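PDB 4WHI: beta-lactamase from Mycobacterium tuberculosis, which is of unknown function in this all-beta C-terminal domain of a penicillin-binding protein, probably related to beta-lactamases. Local coordinates for residues L42-G47 against D85-E90. Numbering follows the deposited sequence.
Sequences LRLSLG and DTLNLE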
ATOM      1  N   LEU A  42       7.016   1.885  -6.472  1.00 11.77           N
ATOM      2  CA  LEU A  42       6.689   0.741  -5.630  1.00 12.14           C
ATOM      3  C   LEU A  42       5.327   0.193  -6.060  1.00 11.05           C
ATOM      4  O   LEU A  42       4.401   0.959  -6.359  1.00 10.90           O
ATOM      5  CB  LEU A  42       6.635   1.102  -4.143  1.00 14.03           C
ATOM      6  CG  LEU A  42       7.921   1.278  -3.346  1.00 15.99           C
ATOM      7  CD1 LEU A  42       7.568   1.625  -1.906  1.00 18.64           C
ATOM      8  CD2 LEU A  42       8.787   0.032  -3.385  1.00 14.97           C
ATOM      9  N   ARG A  43       5.227  -1.127  -6.102  1.00 10.53           N
ATOM     10  CA  ARG A  43       3.976  -1.818  -6.407  1.00 11.23           C
ATOM     11  C   ARG A  43       3.664  -2.836  -5.318  1.00 11.63           C
ATOM     12  O   ARG A  43       4.573  -3.415  -4.724  1.00 10.57           O
ATOM     13  CB  ARG A  43       4.064  -2.552  -7.745  1.00 11.93           C
ATOM     14  CG  ARG A  43       4.552  -1.703  -8.916  1.00 12.00           C
ATOM     15  CD  ARG A  43       6.047  -1.870  -9.172  1.00 12.36           C
ATOM     16  NE  ARG A  43       6.356  -3.271  -9.415  1.00 11.92           N
ATOM     17  CZ  ARG A  43       6.201  -3.898 -10.581  1.00 11.66           C
ATOM     18  NH1 ARG A  43       5.796  -3.239 -11.663  1.00 12.77           N
ATOM     19  NH2 ARG A  43       6.471  -5.187 -10.666  1.00 11.84           N
ATOM     20  N   LEU A  44       2.370  -3.037  -5.078  1.00 10.95           N
ATOM     21  CA  LEU A  44       1.857  -4.011  -4.128  1.00 10.43           C
ATOM     22  C   LEU A  44       1.073  -5.078  -4.896  1.00 10.95           C
ATOM     23  O   LEU A  44       0.117  -4.746  -5.604  1.00 12.51           O
ATOM     24  CB  LEU A  44       0.930  -3.306  -3.136  1.00 11.17           C
ATOM     25  CG  LEU A  44       0.085  -4.151  -2.187  1.00 11.47           C
ATOM     26  CD1 LEU A  44       0.986  -4.912  -1.231  1.00 13.72           C
ATOM     27  CD2 LEU A  44      -0.876  -3.264  -1.410  1.00 12.22           C
ATOM     28  N   SER A  45       1.485  -6.338  -4.771  1.00  9.78           N
ATOM     29  CA  SER A  45       0.777  -7.467  -5.393  1.00 11.10           C
ATOM     30  C   SER A  45       0.137  -8.359  -4.330  1.00 12.33           C
ATOM     31  O   SER A  45       0.789  -8.745  -3.360  1.00 11.65           O
ATOM     32  CB  SER A  45       1.728  -8.305  -6.245  1.00 11.23           C
ATOM     33  OG  SER A  45       2.309  -7.538  -7.279  1.00 11.38           O
ATOM     34  N   LEU A  46      -1.138  -8.690  -4.531  1.00 13.55           N
ATOM     35  CA  LEU A  46      -1.905  -9.499  -3.587  1.00 15.50           C
ATOM     36  C   LEU A  46      -2.638 -10.629  -4.303  1.00 15.76           C
ATOM     37  O   LEU A  46      -3.129 -10.454  -5.409  1.00 16.28           O
ATOM     38  CB  LEU A  46      -2.938  -8.632  -2.888  1.00 19.02           C
ATOM     39  CG  LEU A  46      -2.416  -7.500  -2.012  1.00 20.39           C
ATOM     40  CD1 LEU A  46      -3.472  -6.411  -1.885  1.00 22.57           C
ATOM     41  CD2 LEU A  46      -2.004  -8.051  -0.660  1.00 24.12           C
ATOM     42  N   GLY A  47      -2.719 -11.782  -3.650  1.00 15.86           N
ATOM     43  CA  GLY A  47      -3.524 -12.892  -4.134  1.00 18.20           C
ATOM     44  C   GLY A  47      -2.793 -13.797  -5.107  1.00 19.64           C
ATOM     45  O   GLY A  47      -1.750 -13.424  -5.644  1.00 19.97           O
ATOM     46  N   ASP A  85       9.637  -4.597   9.769  1.00 21.29           N
ATOM     47  CA  ASP A  85       9.362  -5.747   8.919  1.00 22.06           C
ATOM     48  C   ASP A  85       7.859  -6.012   8.752  1.00 19.36           C
ATOM     49  O   ASP A  85       7.475  -7.070   8.270  1.00 19.35           O
ATOM     50  CB  ASP A  85      10.096  -6.987   9.447  1.00 26.39           C
ATOM     51  CG  ASP A  85      11.582  -7.001   9.071  1.00 32.32           C
ATOM     52  OD1 ASP A  85      12.022  -6.178   8.232  1.00 35.08           O
ATOM     53  OD2 ASP A  85      12.314  -7.852   9.613  1.00 43.67           O
ATOM     54  N   THR A  86       7.018  -5.045   9.117  1.00 16.49           N
ATOM     55  CA  THR A  86       5.571  -5.204   8.985  1.00 17.50           C
ATOM     56  C   THR A  86       4.986  -4.230   7.970  1.00 16.82           C
ATOM     57  O   THR A  86       5.468  -3.095   7.803  1.00 16.70           O
ATOM     58  CB  THR A  86       4.819  -5.028  10.324  1.00 20.23           C
ATOM     59  OG1 THR A  86       4.771  -3.642  10.693  1.00 21.40           O
ATOM     60  CG2 THR A  86       5.471  -5.845  11.434  1.00 21.89           C
ATOM     61  N   LEU A  87       3.943  -4.703   7.298  1.00 14.69           N
ATOM     62  CA  LEU A  87       3.120  -3.893   6.427  1.00 13.94           C
ATOM     63  C   LEU A  87       1.681  -4.061   6.898  1.00 13.89           C
ATOM     64  O   LEU A  87       1.192  -5.180   6.979  1.00 14.97           O
ATOM     65  CB  LEU A  87       3.263  -4.381   4.991  1.00 13.73           C
ATOM     66  CG  LEU A  87       2.282  -3.835   3.955  1.00 13.28           C
ATOM     67  CD1 LEU A  87       2.356  -2.315   3.876  1.00 14.13           C
ATOM     68  CD2 LEU A  87       2.578  -4.462   2.609  1.00 14.41           C
ATOM     69  N   ASN A  88       1.019  -2.954   7.223  1.00 13.37           N
ATOM     70  CA  ASN A  88      -0.385  -2.980   7.600  1.00 14.71           C
ATOM     71  C   ASN A  88      -1.215  -2.409   6.469  1.00 14.62           C
ATOM     72  O   ASN A  88      -1.002  -1.272   6.051  1.00 14.15           O
ATOM     73  CB  ASN A  88      -0.635  -2.177   8.878  1.00 16.75           C
ATOM     74  CG  ASN A  88      -2.093  -2.209   9.307  1.00 20.01           C
ATOM     75  OD1 ASN A  88      -2.899  -1.409   8.844  1.00 22.79           O
ATOM     76  ND2 ASN A  88      -2.438  -3.143  10.185  1.00 22.55           N
ATOM     77  N   LEU A  89      -2.144  -3.218   5.976  1.00 15.17           N
ATOM     78  CA  LEU A  89      -3.076  -2.814   4.936  1.00 15.32           C
ATOM     79  C   LEU A  89      -4.445  -2.625   5.567  1.00 17.29           C
ATOM     80  O   LEU A  89      -5.105  -3.598   5.951  1.00 17.89           O
ATOM     81  CB  LEU A  89      -3.153  -3.892   3.860  1.00 14.01           C
ATOM     82  CG  LEU A  89      -1.860  -4.217   3.122  1.00 12.71           C
ATOM     83  CD1 LEU A  89      -2.163  -5.255   2.055  1.00 13.44           C
ATOM     84  CD2 LEU A  89      -1.237  -2.968   2.509  1.00 12.53           C
ATOM     85  N   GLU A  90      -4.875  -1.373   5.682  1.00 18.68           N
ATOM     86  CA  GLU A  90      -6.143  -1.088   6.347  1.00 20.68           C
ATOM     87  C   GLU A  90      -7.329  -1.812   5.699  1.00 20.53           C
ATOM     88  O   GLU A  90      -8.246  -2.238   6.401  1.00 21.33           O
ATOM     89  CB  GLU A  90      -6.394   0.416   6.464  1.00 25.05           C
ATOM     90  CG  GLU A  90      -6.488   1.167   5.151  1.00 27.65           C
ATOM     91  CD  GLU A  90      -7.139   2.541   5.288  1.00 30.87           C
ATOM     92  OE1 GLU A  90      -7.753   2.833   6.335  1.00 41.55           O
ATOM     93  OE2 GLU A  90      -7.039   3.335   4.338  1.00 27.06           O
TER
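Four leucines meet in the hydrophobic interior of a strongly curved, meandering antiparallel sheet, Leu44 and Leu46 from strand 41-46 and Leu87 and Leu89 from strand 86-89. The two strands are not hydrogen-bonded neighbours: the axes of the two short segments come no closer than 11.8 Å and their directions differ by 73°, so the sheet has bent far enough for its inner surface to meet itself. No hydrogen bond joins the segments, and the contact rests on methyl groups alone. Leu89 and Leu44 each touch two leucines across the contact. In Leu89 CG lies beside the backbone N and opposite the carbonyl carbon (chi1 -61°). Its CD2 meets Leu44 CD2 tip to tip at 3.9 Å, while CD1 reaches Leu46 CD2, also end-on, at 3.9 Å. The same CD1 lies 4.2 Å from Leu44 CD2, so both branches of Leu89 face the one methyl of Leu44. Leu44 has its CG trans to the backbone N and beside the carbonyl carbon (chi1 170°), and the fork sends its other methyl to a different leucine: CD1 passes Leu87 CD2 at an oblique angle, 4.2 Å away. All four side chains are buried, whereas Arg43 and Ser45, partly exposed, bond to Thr36 and Thr52. Around the leucines the sheet itself supplies the walls: Ala33 of strand 33-38 lies against Leu44 and Leu46, Leu55 of strand 51-59 against Leu44, and Ala80 of strand 77-83 against both Leu87 and Leu89, while Tyr92, in a loop, packs on Leu46.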